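Long-range contacts in MutT/nudix family protein (Enterococcus faecalis, PDB 2FML), which is of unknown function but joins a Nudix domain to a winged-helix domain like that of NrtR regulators, and so probably links ligand recognition to DNA binding: residues D43-C48 against S127-I132; H66-S71 against R117-W122; E107-F112 against I190-N195. All coordinates share one frame; numbering follows the deposited sequence.

Interaction 1: residues D43-C48 against S127-I132; sequences DMVLLC and SYLAFI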
loop_
_atom_site.group_PDB
_atom_site.type_symbol
_atom_site.label_atom_id
_atom_site.label_comp_id
_atom_site.label_asym_id
_atom_site.label_seq_id
_atom_site.Cartn_x
_atom_site.Cartn_y
_atom_site.Cartn_z
ATOM N N ASP A 43 7.783 -9.622 1.370
ATOM C CA ASP A 43 8.020 -10.454 0.220
ATOM C C ASP A 43 8.319 -9.499 -0.932
ATOM O O ASP A 43 7.793 -8.340 -0.993
ATOM C CB ASP A 43 6.750 -11.277 -0.113
ATOM C CG ASP A 43 6.621 -12.521 0.769
ATOM O OD1 ASP A 43 7.373 -13.500 0.525
ATOM O OD2 ASP A 43 5.800 -12.510 1.735
HETATM N N MSE A 44 9.117 -9.984 -1.878
HETATM C CA MSE A 44 9.644 -9.119 -2.915
HETATM C C MSE A 44 9.353 -9.671 -4.281
HETATM O O MSE A 44 9.663 -10.833 -4.548
HETATM C CB MSE A 44 11.135 -8.944 -2.689
HETATM C CG MSE A 44 11.887 -8.313 -3.797
HETATM SE SE MSE A 44 11.568 -6.342 -3.952
HETATM C CE MSE A 44 10.677 -6.465 -5.430
ATOM N N VAL A 45 8.733 -8.833 -5.139
ATOM C CA VAL A 45 8.502 -9.216 -6.550
ATOM C C VAL A 45 9.529 -8.504 -7.408
ATOM O O VAL A 45 9.458 -7.303 -7.567
ATOM C CB VAL A 45 7.082 -8.936 -7.062
ATOM C CG1 VAL A 45 6.974 -9.379 -8.544
ATOM C CG2 VAL A 45 5.978 -9.645 -6.178
ATOM N N LEU A 46 10.516 -9.261 -7.893
ATOM C CA LEU A 46 11.587 -8.755 -8.745
ATOM C C LEU A 46 11.308 -9.118 -10.183
ATOM O O LEU A 46 11.192 -10.279 -10.517
ATOM C CB LEU A 46 12.962 -9.335 -8.335
ATOM C CG LEU A 46 13.485 -9.004 -6.944
ATOM C CD1 LEU A 46 14.837 -9.680 -6.799
ATOM C CD2 LEU A 46 13.675 -7.511 -6.834
ATOM N N LEU A 47 11.235 -8.084 -11.026
ATOM C CA LEU A 47 10.906 -8.204 -12.424
ATOM C C LEU A 47 12.060 -7.651 -13.214
ATOM O O LEU A 47 12.605 -6.589 -12.901
ATOM C CB LEU A 47 9.674 -7.369 -12.738
ATOM C CG LEU A 47 8.360 -7.809 -12.143
ATOM C CD1 LEU A 47 7.261 -6.892 -12.649
ATOM C CD2 LEU A 47 8.074 -9.305 -12.435
ATOM N N CYS A 48 12.438 -8.383 -14.255
ATOM C CA CYS A 48 13.438 -7.894 -15.188
ATOM C C CYS A 48 12.933 -8.136 -16.612
ATOM O O CYS A 48 11.852 -8.703 -16.819
ATOM C CB CYS A 48 14.805 -8.563 -14.906
ATOM S SG CYS A 48 14.926 -10.301 -15.312
ATOM N N SER A 127 4.258 -6.671 0.895
ATOM C CA SER A 127 4.971 -6.975 -0.329
ATOM C C SER A 127 5.506 -5.694 -1.048
ATOM O O SER A 127 4.956 -4.621 -0.928
ATOM C CB SER A 127 4.103 -7.832 -1.267
ATOM O OG SER A 127 3.015 -7.079 -1.788
ATOM N N TYR A 128 6.586 -5.896 -1.782
ATOM C CA TYR A 128 7.262 -4.897 -2.579
ATOM C C TYR A 128 7.466 -5.368 -4.022
ATOM O O TYR A 128 7.499 -6.552 -4.285
ATOM C CB TYR A 128 8.621 -4.543 -1.944
ATOM C CG TYR A 128 8.482 -3.721 -0.699
ATOM C CD1 TYR A 128 8.730 -2.356 -0.728
ATOM C CD2 TYR A 128 8.169 -4.345 0.556
ATOM C CE1 TYR A 128 8.664 -1.594 0.453
ATOM C CE2 TYR A 128 8.104 -3.626 1.715
ATOM C CZ TYR A 128 8.299 -2.251 1.656
ATOM O OH TYR A 128 8.168 -1.542 2.790
ATOM N N LEU A 129 7.666 -4.395 -4.906
ATOM C CA LEU A 129 7.864 -4.570 -6.347
ATOM C C LEU A 129 9.139 -3.791 -6.738
ATOM O O LEU A 129 9.367 -2.679 -6.274
ATOM C CB LEU A 129 6.668 -3.973 -7.089
ATOM C CG LEU A 129 6.638 -3.855 -8.613
ATOM C CD1 LEU A 129 7.049 -5.219 -9.284
ATOM C CD2 LEU A 129 5.209 -3.473 -9.030
ATOM N N ALA A 130 10.004 -4.395 -7.550
ATOM C CA ALA A 130 11.116 -3.638 -8.136
ATOM C C ALA A 130 11.402 -4.163 -9.508
ATOM O O ALA A 130 11.178 -5.378 -9.784
ATOM C CB ALA A 130 12.374 -3.734 -7.260
ATOM N N PHE A 131 11.882 -3.240 -10.342
ATOM C CA PHE A 131 12.288 -3.478 -11.735
ATOM C C PHE A 131 13.778 -3.335 -11.783
ATOM O O PHE A 131 14.277 -2.278 -11.398
ATOM C CB PHE A 131 11.713 -2.395 -12.629
ATOM C CG PHE A 131 10.268 -2.161 -12.435
ATOM C CD1 PHE A 131 9.336 -3.148 -12.758
ATOM C CD2 PHE A 131 9.821 -0.947 -11.935
ATOM C CE1 PHE A 131 7.991 -2.932 -12.578
ATOM C CE2 PHE A 131 8.470 -0.709 -11.776
ATOM C CZ PHE A 131 7.555 -1.709 -12.095
ATOM N N ILE A 132 14.482 -4.359 -12.257
ATOM C CA ILE A 132 15.928 -4.439 -12.147
ATOM C C ILE A 132 16.519 -5.146 -13.382
ATOM O O ILE A 132 15.780 -5.543 -14.282
ATOM C CB ILE A 132 16.370 -5.133 -10.796
ATOM C CG1 ILE A 132 15.915 -6.611 -10.708
ATOM C CG2 ILE A 132 15.800 -4.354 -9.579
ATOM C CD1 ILE A 132 16.931 -7.542 -9.998
#
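V45 and L47 bond to segment 127-132 through both N and O. Y128 N donates to D43 O (2.8 Å), and V45 N donates to Y128 O (2.7 Å). A130 N reaches V45 O, L47 N reaches A130 O, and I132 N reaches L47 O. The two strands are parallel and in register from D43 with S127 to L47 with F131.

The packing is tight in the middle of the pair, on both faces of the sheet. One face carries V45, L47, L129 and F131. L129 has CG anti to its backbone N (chi1 173°). Its CD1 touches V45 O at 3.6 Å and L47 CD1 at 3.8 Å. L47 and F131 lie side by side and point the same way. L47 CD1 meets CE1 at the edge of the F131 ring, 4.0 Å away. Helix 186-200 covers this face, with A193 on V45 and V197 on F131. The other face carries M44, L46, Y128 and A130. There M44 SE rests on Y128 CB at 4.0 Å, and the two side chains cross at about a right angle. L46 CD2 lies 4.0 Å from A130 CB. V89 and T93 of helix 85-97 pack on this side.

The side-chain packing is looser at the I132 end, though the backbone bond persists. I132 is partly exposed, and its CD1 comes no closer than 4.4 Å to L46 CD1. At the D43 end the polar groups are held from outside the pair: D43 OD2 by T125 and a glycerol, Y128 OH by T85.

A parallel strand pair in a mixed sheet, with the Nudix-box helix 85-97 on one face and another helix on the other, is typical of the Nudix alpha/beta/alpha sandwich.

Interaction 2: residues H66-S71 against R117-W122; sequences HPFRNS and RDPRGW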
loop_
_atom_site.group_PDB
_atom_site.type_symbol
_atom_site.label_atom_id
_atom_site.label_comp_id
_atom_site.label_asym_id
_atom_site.label_seq_id
_atom_site.Cartn_x
_atom_site.Cartn_y
_atom_site.Cartn_z
ATOM N N HIS A 66 9.916 -25.906 5.794
ATOM C CA HIS A 66 8.513 -25.708 6.028
ATOM C C HIS A 66 8.192 -24.292 6.529
ATOM O O HIS A 66 9.036 -23.644 7.111
ATOM C CB HIS A 66 8.004 -26.780 6.996
ATOM C CG HIS A 66 7.543 -28.027 6.314
ATOM N ND1 HIS A 66 7.686 -29.283 6.865
ATOM C CD2 HIS A 66 6.935 -28.206 5.123
ATOM C CE1 HIS A 66 7.195 -30.180 6.034
ATOM N NE2 HIS A 66 6.761 -29.553 4.956
ATOM N N PRO A 67 6.944 -23.814 6.345
ATOM C CA PRO A 67 5.820 -24.379 5.608
ATOM C C PRO A 67 6.087 -24.290 4.108
ATOM O O PRO A 67 6.947 -23.516 3.684
ATOM C CB PRO A 67 4.629 -23.526 6.057
ATOM C CG PRO A 67 5.212 -22.251 6.618
ATOM C CD PRO A 67 6.606 -22.567 7.048
ATOM N N PHE A 68 5.460 -25.164 3.323
ATOM C CA PHE A 68 5.655 -25.215 1.883
ATOM C C PHE A 68 7.042 -25.527 1.487
ATOM O O PHE A 68 7.534 -24.910 0.535
ATOM C CB PHE A 68 5.214 -23.864 1.243
ATOM C CG PHE A 68 3.743 -23.558 1.472
ATOM C CD1 PHE A 68 2.746 -24.233 0.728
ATOM C CD2 PHE A 68 3.347 -22.660 2.463
ATOM C CE1 PHE A 68 1.365 -23.965 0.946
ATOM C CE2 PHE A 68 1.982 -22.397 2.694
ATOM C CZ PHE A 68 1.002 -23.040 1.930
ATOM N N ARG A 69 7.681 -26.480 2.195
ATOM C CA ARG A 69 8.920 -27.069 1.749
ATOM C C ARG A 69 8.858 -27.528 0.287
ATOM O O ARG A 69 7.937 -28.230 -0.108
ATOM C CB ARG A 69 9.288 -28.277 2.607
ATOM C CG ARG A 69 10.667 -28.843 2.358
ATOM C CD ARG A 69 10.775 -30.256 2.961
ATOM N NE ARG A 69 10.588 -30.203 4.401
ATOM C CZ ARG A 69 10.218 -31.207 5.206
ATOM N NH1 ARG A 69 9.899 -32.418 4.751
ATOM N NH2 ARG A 69 10.117 -30.943 6.513
ATOM N N ASN A 70 9.863 -27.129 -0.493
ATOM C CA ASN A 70 9.980 -27.542 -1.883
ATOM C C ASN A 70 9.034 -26.846 -2.867
ATOM O O ASN A 70 9.088 -27.077 -4.072
ATOM C CB ASN A 70 9.889 -29.087 -1.992
ATOM C CG ASN A 70 11.115 -29.793 -1.392
ATOM O OD1 ASN A 70 12.169 -29.194 -1.203
ATOM N ND2 ASN A 70 10.964 -31.081 -1.090
ATOM N N SER A 71 8.169 -25.986 -2.362
ATOM C CA SER A 71 7.324 -25.195 -3.219
ATOM C C SER A 71 8.163 -23.992 -3.712
ATOM O O SER A 71 9.074 -23.568 -3.030
ATOM C CB SER A 71 6.071 -24.724 -2.464
ATOM O OG SER A 71 5.216 -25.802 -2.150
ATOM N N ARG A 117 -3.570 -16.915 5.650
ATOM C CA ARG A 117 -2.622 -17.000 4.566
ATOM C C ARG A 117 -1.318 -17.813 4.898
ATOM O O ARG A 117 -0.666 -18.287 3.990
ATOM C CB ARG A 117 -2.222 -15.566 4.083
ATOM C CG ARG A 117 -1.540 -14.679 5.142
ATOM C CD ARG A 117 -1.208 -13.342 4.523
ATOM N NE ARG A 117 -0.172 -13.571 3.537
ATOM C CZ ARG A 117 1.097 -13.853 3.828
ATOM N NH1 ARG A 117 1.509 -13.891 5.104
ATOM N NH2 ARG A 117 1.942 -14.156 2.851
ATOM N N ASP A 118 -0.947 -17.946 6.186
ATOM C CA ASP A 118 0.280 -18.696 6.557
ATOM C C ASP A 118 -0.104 -19.801 7.534
ATOM O O ASP A 118 -0.703 -19.516 8.555
ATOM C CB ASP A 118 1.316 -17.696 7.168
ATOM C CG ASP A 118 2.743 -18.245 7.263
ATOM O OD1 ASP A 118 2.979 -19.353 7.751
ATOM O OD2 ASP A 118 3.672 -17.532 6.882
ATOM N N PRO A 119 0.246 -21.080 7.254
ATOM C CA PRO A 119 -0.100 -22.127 8.277
ATOM C C PRO A 119 0.595 -21.969 9.678
ATOM O O PRO A 119 0.203 -22.667 10.636
ATOM C CB PRO A 119 0.333 -23.427 7.617
ATOM C CG PRO A 119 1.354 -23.042 6.732
ATOM C CD PRO A 119 0.999 -21.667 6.140
ATOM N N ARG A 120 1.583 -21.061 9.812
ATOM C CA ARG A 120 2.219 -20.799 11.142
ATOM C C ARG A 120 1.333 -20.028 12.158
ATOM O O ARG A 120 1.557 -20.107 13.332
ATOM C CB ARG A 120 3.575 -20.092 10.976
ATOM C CG ARG A 120 4.684 -21.064 10.512
ATOM C CD ARG A 120 5.911 -20.336 9.964
ATOM N NE ARG A 120 5.596 -19.515 8.823
ATOM C CZ ARG A 120 6.508 -19.032 7.985
ATOM N NH1 ARG A 120 7.764 -19.275 8.210
ATOM N NH2 ARG A 120 6.157 -18.268 6.974
ATOM N N GLY A 121 0.357 -19.251 11.678
ATOM C CA GLY A 121 -0.657 -18.647 12.518
ATOM C C GLY A 121 -0.940 -17.310 11.922
ATOM O O GLY A 121 -1.071 -17.202 10.754
ATOM N N TRP A 122 -1.009 -16.284 12.743
ATOM C CA TRP A 122 -1.155 -14.908 12.297
ATOM C C TRP A 122 0.139 -14.259 11.759
ATOM O O TRP A 122 1.042 -13.855 12.514
ATOM C CB TRP A 122 -1.712 -14.106 13.451
ATOM C CG TRP A 122 -2.403 -12.743 13.038
ATOM C CD1 TRP A 122 -2.743 -12.301 11.799
ATOM C CD2 TRP A 122 -2.777 -11.725 13.967
ATOM N NE1 TRP A 122 -3.332 -11.046 11.903
ATOM C CE2 TRP A 122 -3.384 -10.691 13.228
ATOM C CE3 TRP A 122 -2.654 -11.609 15.403
ATOM C CZ2 TRP A 122 -3.862 -9.524 13.830
ATOM C CZ3 TRP A 122 -3.191 -10.461 16.010
ATOM C CH2 TRP A 122 -3.765 -9.433 15.214
#
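D118 OD1 lies 3.8 Å from P67 CG and is gripped by two N-H groups of R120. R120 N donates to it at 3.0 Å, which makes an Asx turn. This turn sits on a type I beta turn from D118 to G121, in the Nudix-domain loop between strands 106-112 and 123-131. R120 NE donates to the same OD1 from the syn side, at 2.8 Å. Both donors come from the same face of the carboxylate plane. R120 NH2 meets the syn lone pair of D118 OD2 at 2.6 Å, so the salt bridge is side-on, one nitrogen to each oxygen. The chain of R120 bends at chi3 (-60°), which turns NE back toward the aspartate. The two flat groups are tilted against each other, and the two side-chain bonds should limit the rotation of the guanidinium.

That flat group is the surface on which P67 rests. The two side chains cross at about a right angle. P67 CG lies 3.5 Å from R120 NE, and CD lies over the same face, offset toward the rim. The peptide bond before P67 is cis. F68 follows, and starts a type II turn that ends at S71.

Several neighbours close in on the two loops. F184 meets the F68 ring edge-to-face and also touches D118 and R120. F23 of the second subunit packs on P67, and H28 of the second subunit bonds to R120 O. D118 OD2 also bonds to a glycerol.

P119 makes the remaining contacts with 66-71. Its CD lies 3.7 Å from F68 CE2 and approaches the ring obliquely. Its CG is pressed against P67 CB at 3.4 Å, tighter than usual for two carbons.

Interaction 3: residues E107-F112 against I190-N195; sequences EQLHSF and IIKAFN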
loop_
_atom_site.group_PDB
_atom_site.type_symbol
_atom_site.label_atom_id
_atom_site.label_comp_id
_atom_site.label_asym_id
_atom_site.label_seq_id
_atom_site.Cartn_x
_atom_site.Cartn_y
_atom_site.Cartn_z
ATOM N N GLU A 107 9.220 -0.199 -4.772
ATOM C CA GLU A 107 7.995 0.412 -4.338
ATOM C C GLU A 107 7.182 -0.570 -3.492
ATOM O O GLU A 107 7.099 -1.745 -3.811
ATOM C CB GLU A 107 7.163 0.948 -5.548
ATOM C CG GLU A 107 6.503 -0.161 -6.450
ATOM C CD GLU A 107 5.915 0.413 -7.795
ATOM O OE1 GLU A 107 6.731 0.757 -8.702
ATOM O OE2 GLU A 107 4.655 0.520 -7.920
ATOM N N GLN A 108 6.534 -0.062 -2.459
ATOM C CA GLN A 108 5.642 -0.908 -1.690
ATOM C C GLN A 108 4.440 -1.309 -2.553
ATOM O O GLN A 108 3.902 -0.491 -3.289
ATOM C CB GLN A 108 5.222 -0.219 -0.405
ATOM C CG GLN A 108 4.931 -1.160 0.656
ATOM C CD GLN A 108 4.567 -0.447 1.908
ATOM O OE1 GLN A 108 5.425 -0.142 2.780
ATOM N NE2 GLN A 108 3.288 -0.236 2.067
ATOM N N LEU A 109 4.067 -2.591 -2.547
ATOM C CA LEU A 109 3.037 -3.001 -3.479
ATOM C C LEU A 109 1.657 -3.096 -2.756
ATOM O O LEU A 109 0.671 -2.433 -3.140
ATOM C CB LEU A 109 3.449 -4.324 -4.157
ATOM C CG LEU A 109 2.423 -5.141 -4.971
ATOM C CD1 LEU A 109 1.899 -4.386 -6.172
ATOM C CD2 LEU A 109 3.014 -6.499 -5.363
ATOM N N HIS A 110 1.597 -3.935 -1.723
ATOM C CA HIS A 110 0.367 -4.235 -1.050
ATOM C C HIS A 110 0.691 -5.075 0.211
ATOM O O HIS A 110 1.690 -5.842 0.219
ATOM C CB HIS A 110 -0.584 -4.977 -1.984
ATOM C CG HIS A 110 -1.940 -5.211 -1.393
ATOM N ND1 HIS A 110 -2.973 -4.285 -1.456
ATOM C CD2 HIS A 110 -2.439 -6.286 -0.737
ATOM C CE1 HIS A 110 -4.043 -4.787 -0.851
ATOM N NE2 HIS A 110 -3.738 -5.998 -0.404
ATOM N N SER A 111 -0.120 -4.911 1.270
ATOM C CA SER A 111 -0.013 -5.743 2.447
ATOM C C SER A 111 -1.157 -6.736 2.441
ATOM O O SER A 111 -2.304 -6.340 2.339
ATOM C CB SER A 111 -0.039 -4.968 3.747
ATOM O OG SER A 111 0.766 -3.842 3.547
ATOM N N PHE A 112 -0.781 -7.998 2.664
ATOM C CA PHE A 112 -1.665 -9.149 2.705
ATOM C C PHE A 112 -1.792 -9.665 4.099
ATOM O O PHE A 112 -0.780 -9.887 4.781
ATOM C CB PHE A 112 -1.058 -10.206 1.790
ATOM C CG PHE A 112 -1.089 -9.789 0.344
ATOM C CD1 PHE A 112 -2.180 -10.111 -0.463
ATOM C CD2 PHE A 112 -0.000 -9.114 -0.200
ATOM C CE1 PHE A 112 -2.194 -9.699 -1.799
ATOM C CE2 PHE A 112 -0.016 -8.712 -1.507
ATOM C CZ PHE A 112 -1.103 -8.970 -2.297
ATOM N N ILE A 190 1.796 -12.086 -6.897
ATOM C CA ILE A 190 2.318 -11.895 -8.257
ATOM C C ILE A 190 1.309 -11.234 -9.214
ATOM O O ILE A 190 1.634 -10.295 -9.981
ATOM C CB ILE A 190 2.892 -13.208 -8.820
ATOM C CG1 ILE A 190 4.173 -13.471 -8.053
ATOM C CG2 ILE A 190 3.224 -13.081 -10.402
ATOM C CD1 ILE A 190 4.765 -14.803 -8.172
ATOM N N ILE A 191 0.073 -11.704 -9.147
ATOM C CA ILE A 191 -1.045 -11.091 -9.868
ATOM C C ILE A 191 -1.215 -9.619 -9.458
ATOM O O ILE A 191 -1.382 -8.744 -10.314
ATOM C CB ILE A 191 -2.335 -11.929 -9.615
ATOM C CG1 ILE A 191 -2.182 -13.315 -10.249
ATOM C CG2 ILE A 191 -3.619 -11.231 -10.025
ATOM C CD1 ILE A 191 -2.131 -13.331 -11.676
ATOM N N LYS A 192 -1.180 -9.329 -8.162
ATOM C CA LYS A 192 -1.232 -7.897 -7.719
ATOM C C LYS A 192 -0.122 -7.053 -8.363
ATOM O O LYS A 192 -0.383 -5.955 -8.854
ATOM C CB LYS A 192 -1.220 -7.761 -6.189
ATOM C CG LYS A 192 -1.513 -6.349 -5.566
ATOM C CD LYS A 192 -3.036 -5.945 -5.435
ATOM C CE LYS A 192 -3.896 -6.758 -4.489
ATOM N NZ LYS A 192 -5.342 -6.101 -4.373
ATOM N N ALA A 193 1.095 -7.582 -8.373
ATOM C CA ALA A 193 2.258 -6.913 -8.980
ATOM C C ALA A 193 2.083 -6.732 -10.470
ATOM O O ALA A 193 2.398 -5.630 -11.019
ATOM C CB ALA A 193 3.577 -7.692 -8.666
ATOM N N PHE A 194 1.572 -7.778 -11.146
ATOM C CA PHE A 194 1.441 -7.724 -12.595
ATOM C C PHE A 194 0.388 -6.683 -13.011
ATOM O O PHE A 194 0.622 -5.875 -13.929
ATOM C CB PHE A 194 1.126 -9.128 -13.172
ATOM C CG PHE A 194 1.229 -9.193 -14.656
ATOM C CD1 PHE A 194 2.420 -9.515 -15.255
ATOM C CD2 PHE A 194 0.130 -8.864 -15.466
ATOM C CE1 PHE A 194 2.514 -9.534 -16.670
ATOM C CE2 PHE A 194 0.220 -8.848 -16.878
ATOM C CZ PHE A 194 1.424 -9.203 -17.468
ATOM N N ASN A 195 -0.772 -6.734 -12.347
ATOM C CA ASN A 195 -1.891 -5.813 -12.606
ATOM C C ASN A 195 -1.524 -4.354 -12.209
ATOM O O ASN A 195 -1.994 -3.405 -12.834
ATOM C CB ASN A 195 -3.141 -6.317 -11.849
ATOM C CG ASN A 195 -3.772 -7.501 -12.540
ATOM O OD1 ASN A 195 -3.575 -7.665 -13.744
ATOM N ND2 ASN A 195 -4.520 -8.331 -11.816
#
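K192 sets CE over one face of the H110 ring and covers more area than any other residue of the contact. Its CG is anti to the backbone N (chi1 -170°). The chain then bends at chi2 and again at chi3, which brings CE over the imidazole. CE stands 3.9 Å from the ring centroid and only 5° off the ring normal, a CH-pi contact. The last torsion is extended, and NZ lies 4.0 Å from H110 CE1. A charge on this amine would probably disfavour a second proton on the imidazole.

H110 has CG anti to its backbone N. Its ring turns an edge to F112: CD2 sits 3.3 Å above the plane of the phenyl ring, over its centre. F112 in turn meets the lysine at its own edge, where CZ is 4.1 Å from K192 CB. So K192 touches the face of one ring and the edge of the other.

L109 reaches the helix backbone. Its CD1 lies 3.9 Å from K192 O, and its CD2 lies 3.6 Å from A193 CB. The small A193 side chain accepts the leucine branch close to the helix. No hydrogen bond crosses between 107-112 and 190-195.

A classic beta bulge explains how neighbouring residues L109 and H110 both point toward the helix. Both face S127 of the next strand. S127 OG also bonds to H110 O, and R196 to L109 O. S111 bonds through OG to S111 OG of the second subunit, whose Q108 packs on H110.

A bulged strand packed against helix 186-200, on the sheet face away from helix 85-97, fits one side of the Nudix alpha/beta/alpha sandwich.

Interactions 1 and 3 adjoin in one sheet, their centres 9 Å apart. Strand 123-131 of interaction 1 is the sheet neighbour of strand 106-112 of interaction 3. S127 joins them, with S127 O 2.7 Å from L109 N. Helix 186-200, half of interaction 3, also covers the V45 and F131 face of interaction 1. Interaction 2 is a loop contact at one end of the sheet. Its centre is 21 Å from that of interaction 1 and 20 Å from that of interaction 3. R117 links it to strand 106-112, with CD 3.5 Å from F112 O. Interactions 2 and 3 both touch the second subunit. The side chains of D43 and D118 each lie about 3 Å from bound glycerol, which may mark a pocket.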